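Local coordinates for protein phenylalanyl-tRNA synthetase beta chain (Pyrococcus horikoshii, PDB 2CXI) that forms the N-terminal part of the beta subunit of the tetrameric ligase that joins L-phenylalanine to tRNA(Phe) at the expense of ATP, at residues 162-167 / 171-176; 191-194 / 198-201; 6-11 / 22-27; 37-40 / 45-48; 302-307 / 312-317. One frame throughout, in Å; residues are numbered along the deposited sequence.

Interaction 1: residues 162-167 / 171-176; sequences TEKFAP and KEEMTL
F165 and M174, a selenomethionine here, form the hydrogen-bonded pair of a small antiparallel beta hairpin whose strands, 164-165 and 174-175, lie within the B3/4 domain, which in this family carries the amino acid-editing function. Their backbones bond in both directions. M174 N reaches F165 O at 3.0 Å on a nearly straight N-H line (169°), although it stands well above the carbonyl plane; the return bond, F165 N to M174 O, is longer at 3.2 Å. Two residues on, E163 O accepts from L176 N at 2.9 Å, the donor lying almost on the C=O axis, and T175 CA also leans on that oxygen. T175 occupies the N-cap of helix 176-182: its side chain caps a backbone N in the first turn, and its own N-H is taken by E178 OE1, as in a capping box. The hairpin therefore runs straight into a capped helix start.

E173 serves the outer flank through water. Its CG is anti to the carbonyl carbon (chi1 -64°), and the extended chain lies back along the F165 backbone. There OE2 receives protons from two waters: one also donates to K164 O, the other accepts from A166 N. K164 NZ stays too far from E173 for a salt bridge, while K171 NZ pairs with E219 beyond the hairpin.

The F165 side chain leaves on the same face as M174 and enters apolar surroundings that include I179, M212 and L201. L176 crosses it at about a right angle and meets only the rim of the ring, with CD1 in the ring plane 3.8 Å from F165 CD1.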
# COMPACT_ATOMS: atom_id res chain seq x y z
N THR A 162 -1.76 29.67 2.74
CA THR A 162 -3.19 29.60 3.07
C THR A 162 -3.61 28.26 3.69
O THR A 162 -4.75 28.15 4.14
CB THR A 162 -4.05 29.86 1.82
OG1 THR A 162 -3.65 28.96 0.79
CG2 THR A 162 -3.80 31.25 1.25
N GLU A 163 -2.71 27.27 3.72
CA GLU A 163 -2.97 26.05 4.53
C GLU A 163 -3.31 26.41 5.97
O GLU A 163 -2.84 27.42 6.50
CB GLU A 163 -1.78 25.07 4.53
CG GLU A 163 -1.45 24.39 3.21
CD GLU A 163 -2.61 23.62 2.58
OE1 GLU A 163 -3.40 23.00 3.32
OE2 GLU A 163 -2.71 23.62 1.33
N LYS A 164 -4.10 25.56 6.63
CA LYS A 164 -4.58 25.84 7.98
C LYS A 164 -4.29 24.69 8.93
O LYS A 164 -4.31 23.53 8.55
CB LYS A 164 -6.11 26.06 7.98
CG LYS A 164 -6.61 27.25 7.20
CD LYS A 164 -8.06 27.57 7.67
CE LYS A 164 -8.92 28.17 6.56
NZ LYS A 164 -10.39 27.94 6.84
N PHE A 165 -4.07 25.05 10.20
CA PHE A 165 -4.15 24.10 11.33
C PHE A 165 -4.24 24.94 12.60
O PHE A 165 -4.02 26.15 12.56
CB PHE A 165 -2.93 23.13 11.34
CG PHE A 165 -1.61 23.75 11.83
CD1 PHE A 165 -0.80 24.52 10.98
CD2 PHE A 165 -1.13 23.46 13.13
CE1 PHE A 165 0.44 25.06 11.41
CE2 PHE A 165 0.08 24.01 13.60
CZ PHE A 165 0.89 24.81 12.72
N ALA A 166 -4.59 24.30 13.72
CA ALA A 166 -4.72 24.97 15.01
C ALA A 166 -3.38 24.84 15.71
O ALA A 166 -2.99 23.72 16.10
CB ALA A 166 -5.82 24.29 15.87
N PRO A 167 -2.67 25.96 15.87
CA PRO A 167 -1.36 25.91 16.55
C PRO A 167 -1.56 25.73 18.05
O PRO A 167 -2.66 26.00 18.57
CB PRO A 167 -0.71 27.26 16.18
CG PRO A 167 -1.92 28.23 16.04
CD PRO A 167 -3.05 27.34 15.47
N LYS A 171 -7.71 26.71 19.82
CA LYS A 171 -8.64 25.59 19.55
C LYS A 171 -9.18 25.58 18.13
O LYS A 171 -9.82 24.61 17.73
CB LYS A 171 -9.84 25.57 20.51
CG LYS A 171 -9.49 25.42 21.97
CD LYS A 171 -9.03 24.00 22.24
CE LYS A 171 -7.99 23.92 23.36
NZ LYS A 171 -7.44 22.51 23.47
N GLU A 172 -8.92 26.64 17.37
CA GLU A 172 -9.43 26.80 16.01
C GLU A 172 -8.28 26.91 15.02
O GLU A 172 -7.27 27.53 15.33
CB GLU A 172 -10.31 28.09 15.91
CG GLU A 172 -10.98 28.29 14.55
CD GLU A 172 -11.87 27.10 14.20
OE1 GLU A 172 -11.45 26.22 13.40
OE2 GLU A 172 -12.96 26.98 14.79
N GLU A 173 -8.47 26.39 13.83
CA GLU A 173 -7.48 26.50 12.76
C GLU A 173 -7.31 27.93 12.26
O GLU A 173 -8.27 28.73 12.27
CB GLU A 173 -7.90 25.62 11.58
CG GLU A 173 -7.90 24.16 11.96
CD GLU A 173 -7.98 23.23 10.77
OE1 GLU A 173 -8.58 23.65 9.74
OE2 GLU A 173 -7.42 22.09 10.89
N MSE A 174 -6.08 28.25 11.86
CA MSE A 174 -5.74 29.53 11.25
C MSE A 174 -4.82 29.26 10.07
O MSE A 174 -4.13 28.24 10.07
CB MSE A 174 -4.95 30.38 12.23
CG MSE A 174 -5.73 30.89 13.39
SE MSE A 174 -4.41 31.74 14.60
CE MSE A 174 -5.75 32.74 15.71
N THR A 175 -4.78 30.16 9.09
CA THR A 175 -3.81 30.01 8.01
C THR A 175 -2.39 30.13 8.56
O THR A 175 -2.15 30.73 9.63
CB THR A 175 -3.99 31.05 6.87
OG1 THR A 175 -3.59 32.33 7.35
CG2 THR A 175 -5.44 31.22 6.46
N LEU A 176 -1.45 29.58 7.83
CA LEU A 176 -0.05 29.68 8.18
C LEU A 176 0.36 31.13 8.34
O LEU A 176 1.05 31.49 9.27
CB LEU A 176 0.81 28.99 7.11
CG LEU A 176 1.05 27.49 7.22
CD1 LEU A 176 -0.02 26.67 7.98
CD2 LEU A 176 1.47 26.90 5.92
O HOH W 1 -5.30 21.11 9.45
O HOH W 2 -5.76 21.72 13.33

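Interaction 2: residues 191-194 / 198-201; sequences HLIK and FYPL
I193 and Y199 carry most of this buried contact, with P200 as the third partner. The I193 side chain points at the strand and meets the tyrosine at about a right angle. Its outermost carbon does the touching: I193 CD1 sits 3.9 Å from Y199 CG and equally close to Y199 CB, at the root of the ring. Chi1 of 66° places CG1 between the backbone N and the carbonyl carbon, which sends CD1 to the tyrosine and leaves the other branch for the proline. That branch, CG2, lies 4.0 Å from P200 CD, so the two arms of one isoleucine rest on consecutive residues.

The contact belongs to the B3/4 region: the loop after helix 184-189 doubles back over the start of strand 199-204, which pairs antiparallel with strand 154-159 in the large mixed sheet. Helix 176-182 packs against the same residues, L180 touching both I193 and Y199.

Farther along the ring the backbone of the loop takes over from side chains. I193 O approaches Y199 CE1 to 3.3 Å from an oblique direction, and K194 CA comes up beside the same carbon. K194 O lies at the ring edge, in its plane, 3.2 Å from Y199 OH. Weak hydrogen bonds from K161 NZ reach both of these oxygens, and E177 OE1 also lies close to the hydroxyl. K194 points away from the strand at its CB bond, yet CB still comes within 4.1 Å of Y199 OH.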
# COMPACT_ATOMS: atom_id res chain seq x y z
N HIS A 191 10.39 35.42 11.02
CA HIS A 191 11.31 36.05 10.06
C HIS A 191 12.18 35.02 9.37
O HIS A 191 12.67 35.26 8.24
CB HIS A 191 12.18 37.10 10.76
CG HIS A 191 13.17 36.52 11.72
ND1 HIS A 191 14.48 36.27 11.37
CD2 HIS A 191 13.05 36.14 13.01
CE1 HIS A 191 15.12 35.77 12.42
NE2 HIS A 191 14.27 35.68 13.42
N LEU A 192 12.33 33.85 10.01
CA LEU A 192 13.14 32.74 9.46
C LEU A 192 12.58 32.17 8.17
O LEU A 192 13.31 31.59 7.36
CB LEU A 192 13.31 31.61 10.50
CG LEU A 192 14.06 31.98 11.80
CD1 LEU A 192 14.10 30.79 12.78
CD2 LEU A 192 15.47 32.46 11.53
N ILE A 193 11.27 32.37 7.98
CA ILE A 193 10.51 31.80 6.85
C ILE A 193 9.53 32.75 6.13
O ILE A 193 9.16 32.49 4.99
CB ILE A 193 9.72 30.50 7.31
CG1 ILE A 193 8.62 30.84 8.32
CG2 ILE A 193 10.69 29.39 7.83
CD1 ILE A 193 7.67 29.69 8.59
N LYS A 194 9.11 33.83 6.79
CA LYS A 194 7.99 34.65 6.29
C LYS A 194 8.11 35.21 4.87
O LYS A 194 7.08 35.41 4.21
CB LYS A 194 7.60 35.77 7.27
CG LYS A 194 8.68 36.84 7.49
CD LYS A 194 8.03 38.21 7.51
CE LYS A 194 9.04 39.33 7.69
NZ LYS A 194 9.27 39.47 9.15
N PHE A 198 6.86 29.51 0.21
CA PHE A 198 6.14 28.44 0.92
C PHE A 198 6.69 28.32 2.35
O PHE A 198 7.83 28.74 2.62
CB PHE A 198 6.30 27.09 0.21
CG PHE A 198 5.87 27.12 -1.23
CD1 PHE A 198 4.55 27.38 -1.58
CD2 PHE A 198 6.81 26.90 -2.24
CE1 PHE A 198 4.16 27.45 -2.93
CE2 PHE A 198 6.43 26.94 -3.61
CZ PHE A 198 5.09 27.21 -3.94
N TYR A 199 5.87 27.80 3.27
CA TYR A 199 6.37 27.54 4.64
C TYR A 199 6.49 26.03 4.88
O TYR A 199 5.70 25.25 4.31
CB TYR A 199 5.46 28.16 5.71
CG TYR A 199 5.22 29.65 5.58
CD1 TYR A 199 6.18 30.50 4.99
CD2 TYR A 199 4.04 30.22 6.06
CE1 TYR A 199 5.96 31.87 4.88
CE2 TYR A 199 3.81 31.59 5.97
CZ TYR A 199 4.78 32.40 5.36
OH TYR A 199 4.57 33.75 5.28
N PRO A 200 7.48 25.61 5.68
CA PRO A 200 7.65 24.17 5.95
C PRO A 200 6.48 23.68 6.80
O PRO A 200 6.05 24.37 7.73
CB PRO A 200 8.97 24.11 6.77
CG PRO A 200 9.62 25.49 6.62
CD PRO A 200 8.47 26.44 6.39
N LEU A 201 5.97 22.51 6.45
CA LEU A 201 4.90 21.90 7.22
C LEU A 201 5.23 20.41 7.41
O LEU A 201 5.66 19.74 6.48
CB LEU A 201 3.56 22.09 6.49
CG LEU A 201 2.32 22.24 7.35
CD1 LEU A 201 2.46 23.47 8.25
CD2 LEU A 201 1.09 22.38 6.42

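Interaction 3: residues 6-11 / 22-27; sequences VSKSDL and EEWEDL
L11 and K8, one helical turn apart on helix 8-15, meet a single residue of helix 21-30, W24. The tight part is at the far end of the indole. L11 points toward the other helix, and its CG and CB both lie 3.7 Å from W24 CH2, with CB also near W24 CZ2. The leucine approaches the indole obliquely. Within its own helix the indole is backed by L27, whose CD2 stands 3.5 Å above the W24 ring plane, over its centre. F47 and F19 make edge-to-face contacts with the same indole, and I69 of helix 62-72 adds to the cover.

Toward the partly exposed side the packing is looser and more polar. K8 runs out straight, CG anti to the backbone N (chi1 178°), and bends only at its last torsion. Its CE passes 3.8 Å from W24 CD1, still obliquely. The ammonium goes beyond the indole to a salt bridge with E12 OE2. The same carboxylate oxygen accepts from W24 NE1, so E12 ties together the polar ends of lysine and tryptophan and would limit rotation of the indole.

On the sheet side of this helix, S7 sits at the N-cap, where its OG accepts from D10 N at 3.2 Å and also bonds D117. In the N-terminal part of the beta subunit, the successive helices 8-15 and 21-30 are thus joined through the W24 indole, which lies against F47 of the three-stranded antiparallel sheet.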
# COMPACT_ATOMS: atom_id res chain seq x y z
N VAL A 6 17.41 20.39 36.93
CA VAL A 6 17.24 18.96 37.05
C VAL A 6 16.72 18.58 38.44
O VAL A 6 16.93 19.31 39.45
CB VAL A 6 18.54 18.17 36.77
CG1 VAL A 6 19.03 18.33 35.29
CG2 VAL A 6 19.66 18.58 37.73
N SER A 7 16.07 17.42 38.49
CA SER A 7 15.64 16.89 39.75
C SER A 7 16.66 15.94 40.35
O SER A 7 17.17 15.06 39.65
CB SER A 7 14.22 16.28 39.61
OG SER A 7 14.05 15.19 40.46
N LYS A 8 16.99 16.14 41.64
CA LYS A 8 17.96 15.26 42.31
C LYS A 8 17.53 13.79 42.23
O LYS A 8 18.37 12.92 42.00
CB LYS A 8 18.17 15.64 43.78
CG LYS A 8 19.16 14.72 44.56
CD LYS A 8 19.30 15.30 46.02
CE LYS A 8 20.30 14.50 46.88
NZ LYS A 8 19.82 13.10 47.26
N SER A 9 16.25 13.52 42.46
CA SER A 9 15.78 12.11 42.44
C SER A 9 15.79 11.56 40.99
O SER A 9 16.00 10.35 40.78
CB SER A 9 14.39 11.97 43.11
OG SER A 9 13.39 12.59 42.32
N ASP A 10 15.58 12.43 40.00
CA ASP A 10 15.66 11.98 38.59
C ASP A 10 17.10 11.54 38.29
O ASP A 10 17.31 10.46 37.76
CB ASP A 10 15.20 13.08 37.64
CG ASP A 10 15.11 12.63 36.18
OD1 ASP A 10 14.68 11.50 35.94
OD2 ASP A 10 15.42 13.38 35.22
N LEU A 11 18.10 12.36 38.66
CA LEU A 11 19.51 11.98 38.47
C LEU A 11 19.86 10.66 39.15
O LEU A 11 20.51 9.77 38.55
CB LEU A 11 20.39 13.08 39.09
CG LEU A 11 20.97 14.28 38.34
CD1 LEU A 11 21.06 14.35 36.82
CD2 LEU A 11 20.78 15.63 39.05
N GLU A 22 26.68 17.05 49.85
CA GLU A 22 28.13 17.24 49.90
C GLU A 22 28.86 16.39 48.84
O GLU A 22 29.81 16.86 48.22
CB GLU A 22 28.68 16.98 51.32
CG GLU A 22 30.20 17.02 51.39
CD GLU A 22 30.76 16.96 52.82
OE1 GLU A 22 29.99 17.05 53.77
OE2 GLU A 22 31.97 16.80 52.95
N GLU A 23 28.42 15.16 48.62
CA GLU A 23 28.98 14.31 47.55
C GLU A 23 28.63 14.82 46.12
O GLU A 23 29.45 14.73 45.20
CB GLU A 23 28.49 12.88 47.71
CG GLU A 23 29.12 12.15 48.91
CD GLU A 23 28.51 10.80 49.19
OE1 GLU A 23 27.30 10.64 49.01
OE2 GLU A 23 29.26 9.89 49.63
N TRP A 24 27.43 15.39 45.99
CA TRP A 24 26.95 15.99 44.71
C TRP A 24 27.86 17.11 44.22
O TRP A 24 28.00 17.33 43.02
CB TRP A 24 25.48 16.43 44.81
CG TRP A 24 24.54 15.30 44.32
CD1 TRP A 24 23.70 14.52 45.08
CD2 TRP A 24 24.41 14.84 42.97
NE1 TRP A 24 23.04 13.61 44.27
CE2 TRP A 24 23.49 13.76 42.98
CE3 TRP A 24 25.04 15.19 41.76
CZ2 TRP A 24 23.13 13.07 41.81
CZ3 TRP A 24 24.68 14.51 40.58
CH2 TRP A 24 23.74 13.44 40.63
N GLU A 25 28.51 17.77 45.17
CA GLU A 25 29.44 18.84 44.86
C GLU A 25 30.57 18.31 44.03
O GLU A 25 30.99 18.99 43.12
CB GLU A 25 30.04 19.44 46.15
CG GLU A 25 29.01 20.15 46.99
CD GLU A 25 28.69 21.55 46.51
OE1 GLU A 25 29.40 22.10 45.65
OE2 GLU A 25 27.70 22.10 47.01
N ASP A 26 31.06 17.11 44.34
CA ASP A 26 32.11 16.49 43.49
C ASP A 26 31.55 15.90 42.19
O ASP A 26 32.21 15.93 41.14
CB ASP A 26 32.86 15.39 44.26
CG ASP A 26 33.51 15.94 45.54
OD1 ASP A 26 34.04 17.07 45.52
OD2 ASP A 26 33.49 15.35 46.61
N LEU A 27 30.36 15.32 42.29
CA LEU A 27 29.73 14.64 41.17
C LEU A 27 29.51 15.56 39.97
O LEU A 27 29.77 15.16 38.83
CB LEU A 27 28.37 14.08 41.62
CG LEU A 27 28.29 12.58 41.88
CD1 LEU A 27 29.54 11.89 42.42
CD2 LEU A 27 27.02 12.25 42.67

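Interaction 4: residues 37-40 / 45-48; sequences DVWE and VYFK
Strands 37-40 and 45-48 run antiparallel at 158°, their axes 4.7 Å apart, with D37-K48 and W39-Y46 as hydrogen-bonded pairs and V38-F47 and E40-V45 as non-hydrogen-bonded pairs. The shortest rung is Y46 N to W39 O, 2.8 Å and almost straight (176°).

W39 and Y46 share one face with D37 and K48. A chi1 of 71° sets the indole between its own backbone N and carbonyl carbon and swings it over the neighbouring strand. Y46 CB then lies under one face in a CH-pi contact, 3.6 Å from the centroid of the six-membered ring of W39. The phenol itself continues past the indole: the planes are nearly parallel but slid apart, so there is little stacking. The distal edge of the indole reaches on along the strand, W39 CZ3 coming 3.4 Å from K48 N. Polar ends are held elsewhere, W39 NE1 by E41, Y46 OH by K44 and K48 NZ by D5.

On the other face V38 divides its methyls, CG1 touching V45 CG1 and CG2 lying 3.8 Å from F47 CD1. F47 also touches L11 and K8 of helix 8-15, while the CG of E40 rests on V45 CG2.

This is a beta hairpin with cross-strand pairs on alternating faces, forming the edge and centre of a three-stranded antiparallel sheet completed by strand 3-7.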
# COMPACT_ATOMS: atom_id res chain seq x y z
N ASP A 37 22.79 26.27 41.71
CA ASP A 37 21.81 26.48 42.79
C ASP A 37 21.27 25.14 43.25
O ASP A 37 21.37 24.16 42.50
CB ASP A 37 20.65 27.35 42.31
CG ASP A 37 19.92 28.08 43.46
OD1 ASP A 37 20.35 28.03 44.64
OD2 ASP A 37 18.85 28.68 43.26
N VAL A 38 20.72 25.09 44.46
CA VAL A 38 20.02 23.92 45.01
C VAL A 38 18.82 24.51 45.77
O VAL A 38 18.99 25.45 46.55
CB VAL A 38 20.89 23.07 46.00
CG1 VAL A 38 20.07 21.89 46.62
CG2 VAL A 38 22.21 22.58 45.34
N TRP A 39 17.62 24.01 45.50
CA TRP A 39 16.44 24.41 46.27
C TRP A 39 15.46 23.23 46.36
O TRP A 39 15.62 22.20 45.69
CB TRP A 39 15.75 25.64 45.63
CG TRP A 39 15.04 25.32 44.32
CD1 TRP A 39 13.70 25.11 44.13
CD2 TRP A 39 15.66 25.17 43.02
NE1 TRP A 39 13.45 24.85 42.80
CE2 TRP A 39 14.63 24.88 42.10
CE3 TRP A 39 16.98 25.27 42.54
CZ2 TRP A 39 14.89 24.68 40.72
CZ3 TRP A 39 17.23 25.06 41.18
CH2 TRP A 39 16.19 24.76 40.29
N GLU A 40 14.47 23.37 47.23
CA GLU A 40 13.43 22.36 47.39
C GLU A 40 12.11 22.96 46.99
O GLU A 40 11.89 24.16 47.16
CB GLU A 40 13.34 21.95 48.84
CG GLU A 40 13.97 20.65 49.19
CD GLU A 40 13.90 20.36 50.68
OE1 GLU A 40 14.96 20.09 51.27
OE2 GLU A 40 12.79 20.39 51.24
N VAL A 45 14.01 17.95 45.94
CA VAL A 45 15.23 18.74 45.70
C VAL A 45 15.51 18.92 44.18
O VAL A 45 15.48 17.94 43.42
CB VAL A 45 16.47 18.13 46.44
CG1 VAL A 45 17.76 18.90 46.11
CG2 VAL A 45 16.24 18.06 47.97
N TYR A 46 15.84 20.15 43.80
CA TYR A 46 16.25 20.51 42.44
C TYR A 46 17.62 21.16 42.44
O TYR A 46 18.00 21.82 43.43
CB TYR A 46 15.24 21.48 41.83
CG TYR A 46 13.91 20.82 41.60
CD1 TYR A 46 13.66 20.12 40.43
CD2 TYR A 46 12.89 20.87 42.58
CE1 TYR A 46 12.42 19.49 40.22
CE2 TYR A 46 11.66 20.26 42.38
CZ TYR A 46 11.43 19.57 41.20
OH TYR A 46 10.19 18.96 41.00
N PHE A 47 18.38 20.92 41.37
CA PHE A 47 19.62 21.62 41.09
C PHE A 47 19.45 22.49 39.83
O PHE A 47 18.75 22.09 38.86
CB PHE A 47 20.78 20.64 40.82
CG PHE A 47 20.99 19.58 41.85
CD1 PHE A 47 20.70 19.79 43.21
CD2 PHE A 47 21.62 18.38 41.47
CE1 PHE A 47 20.97 18.80 44.14
CE2 PHE A 47 21.92 17.39 42.41
CZ PHE A 47 21.59 17.59 43.75
N LYS A 48 20.07 23.66 39.83
CA LYS A 48 20.40 24.32 38.58
C LYS A 48 21.88 24.03 38.28
O LYS A 48 22.78 24.33 39.08
CB LYS A 48 20.14 25.82 38.62
CG LYS A 48 20.43 26.49 37.23
CD LYS A 48 20.08 27.98 37.23
CE LYS A 48 18.66 28.23 37.77
NZ LYS A 48 17.60 27.89 36.76

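Interaction 5: residues 302-307 / 312-317; sequences EIKELL and YEVEIS
K304 leaves helix 302-307 toward strand 313-317 and slides past V314 in the opposite direction. Its CB meets I316 CD1 at 3.9 Å and V314 CG1 just beyond. CG, placed anti to the backbone N (chi1 174°), lies 3.8 Å from V314 CG1. CD keeps against that methyl while nearing the carbonyl, and CE is 3.6 Å from V314 O. NZ donates to V314 O at 3.1 Å, tilted 26° from the carbonyl plane, and also to a water that accepts from I316 N.

L307, a turn later, packs its CB 3.7 Å from V314 CG2 and its CD2 against the Y312 ring. L307 O accepts from Y312 N at 3.0 Å while lying at the edge of that ring, in its plane. The far end of the tyrosine is bonded to D341 OD2, one of the predicted magnesium ligands shared with the alpha subunit.

Strand 313-317 thus runs back antiparallel along helix 300-309, which packs against the sheet of the B5 domain. Lysine methylenes supply apolar cover while the ammonium satisfies a strand carbonyl directly and an amide through water; the Y312 hydroxyl probably orients the D341 carboxylate as a second-shell group.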
# COMPACT_ATOMS: atom_id res chain seq x y z
N GLU A 302 47.27 2.59 31.50
CA GLU A 302 46.66 3.66 32.30
C GLU A 302 45.88 4.67 31.44
O GLU A 302 44.76 5.09 31.80
CB GLU A 302 47.71 4.37 33.14
CG GLU A 302 48.18 3.49 34.29
CD GLU A 302 49.44 4.00 34.93
OE1 GLU A 302 50.31 4.56 34.23
OE2 GLU A 302 49.54 3.84 36.17
N ILE A 303 46.46 5.03 30.30
CA ILE A 303 45.80 5.93 29.36
C ILE A 303 44.55 5.25 28.83
O ILE A 303 43.47 5.87 28.76
CB ILE A 303 46.72 6.37 28.21
CG1 ILE A 303 47.93 7.14 28.77
CG2 ILE A 303 45.92 7.25 27.21
CD1 ILE A 303 49.01 7.40 27.77
N LYS A 304 44.66 3.97 28.46
CA LYS A 304 43.47 3.25 28.01
C LYS A 304 42.31 3.34 29.04
O LYS A 304 41.17 3.60 28.68
CB LYS A 304 43.79 1.79 27.66
CG LYS A 304 42.55 0.95 27.32
CD LYS A 304 42.91 -0.27 26.49
CE LYS A 304 41.79 -1.30 26.61
NZ LYS A 304 41.85 -2.22 25.50
N GLU A 305 42.63 3.10 30.31
CA GLU A 305 41.65 3.10 31.38
C GLU A 305 41.02 4.48 31.56
O GLU A 305 39.84 4.57 31.86
CB GLU A 305 42.31 2.73 32.70
CG GLU A 305 42.79 1.29 32.82
CD GLU A 305 43.30 1.01 34.21
OE1 GLU A 305 44.52 0.72 34.39
OE2 GLU A 305 42.47 1.11 35.14
N LEU A 306 41.80 5.53 31.43
CA LEU A 306 41.26 6.90 31.54
C LEU A 306 40.29 7.20 30.38
O LEU A 306 39.21 7.74 30.61
CB LEU A 306 42.38 7.93 31.59
CG LEU A 306 43.23 7.96 32.88
CD1 LEU A 306 44.30 9.00 32.71
CD2 LEU A 306 42.43 8.22 34.18
N LEU A 307 40.69 6.85 29.16
CA LEU A 307 39.82 7.08 27.99
C LEU A 307 38.54 6.23 28.02
O LEU A 307 37.49 6.67 27.55
CB LEU A 307 40.59 6.81 26.71
CG LEU A 307 41.69 7.83 26.38
CD1 LEU A 307 42.49 7.27 25.20
CD2 LEU A 307 41.12 9.19 26.03
N TYR A 312 35.24 6.15 25.59
CA TYR A 312 35.89 5.70 24.36
C TYR A 312 36.07 4.19 24.34
O TYR A 312 36.36 3.58 25.36
CB TYR A 312 37.29 6.30 24.13
CG TYR A 312 37.38 7.78 23.89
CD1 TYR A 312 37.49 8.31 22.58
CD2 TYR A 312 37.44 8.66 24.97
CE1 TYR A 312 37.61 9.69 22.37
CE2 TYR A 312 37.56 10.04 24.76
CZ TYR A 312 37.66 10.54 23.49
OH TYR A 312 37.79 11.90 23.31
N GLU A 313 35.98 3.62 23.14
CA GLU A 313 36.56 2.31 22.91
C GLU A 313 38.00 2.54 22.52
O GLU A 313 38.30 3.46 21.77
CB GLU A 313 35.83 1.52 21.82
CG GLU A 313 36.51 0.19 21.51
CD GLU A 313 35.86 -0.51 20.35
OE1 GLU A 313 34.77 -1.08 20.55
OE2 GLU A 313 36.44 -0.49 19.25
N VAL A 314 38.89 1.71 23.04
CA VAL A 314 40.33 1.93 22.87
C VAL A 314 41.01 0.59 22.49
O VAL A 314 40.90 -0.38 23.24
CB VAL A 314 41.01 2.43 24.19
CG1 VAL A 314 42.49 2.68 23.96
CG2 VAL A 314 40.31 3.68 24.77
N GLU A 315 41.67 0.59 21.33
CA GLU A 315 42.46 -0.53 20.84
C GLU A 315 43.88 -0.02 20.61
O GLU A 315 44.10 0.79 19.72
CB GLU A 315 41.88 -1.09 19.53
CG GLU A 315 42.92 -1.80 18.66
CD GLU A 315 42.32 -2.60 17.51
OE1 GLU A 315 42.38 -2.12 16.33
OE2 GLU A 315 41.78 -3.71 17.78
N ILE A 316 44.83 -0.52 21.40
CA ILE A 316 46.21 -0.08 21.28
C ILE A 316 47.03 -1.12 20.54
O ILE A 316 47.05 -2.29 20.94
CB ILE A 316 46.85 0.17 22.65
CG1 ILE A 316 46.11 1.27 23.43
CG2 ILE A 316 48.36 0.53 22.47
CD1 ILE A 316 46.44 1.23 24.92
N SER A 317 47.70 -0.71 19.47
CA SER A 317 48.74 -1.56 18.90
C SER A 317 49.95 -0.73 18.52
O SER A 317 49.83 0.27 17.80
CB SER A 317 48.23 -2.40 17.73
OG SER A 317 47.68 -1.60 16.71
O HOH W 3 44.04 -2.40 23.45

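Interactions 3 and 4 form one unit, their centres 9 Å apart: strand 44-51 bonds to strand 3-7, V6 O lying 2.9 Å from F47 N, and W24 packs on F47. Interactions 1 and 2 form another, with centres 14 Å apart in the B3/4 region, where L176 CB touches Y199 CD2 at 3.6 Å and L201, in the second segment of interaction 2, packs on F165 and L176. The two units stand well apart, centres about 40 Å from each other. Interaction 5, in the B5 domain, is separate again: its nearest atoms are about 15 Å from interaction 3 and 41 Å from interaction 1. It alone adjoins the predicted magnesium site, the Y312 side chain lying about 3 Å from that of D341.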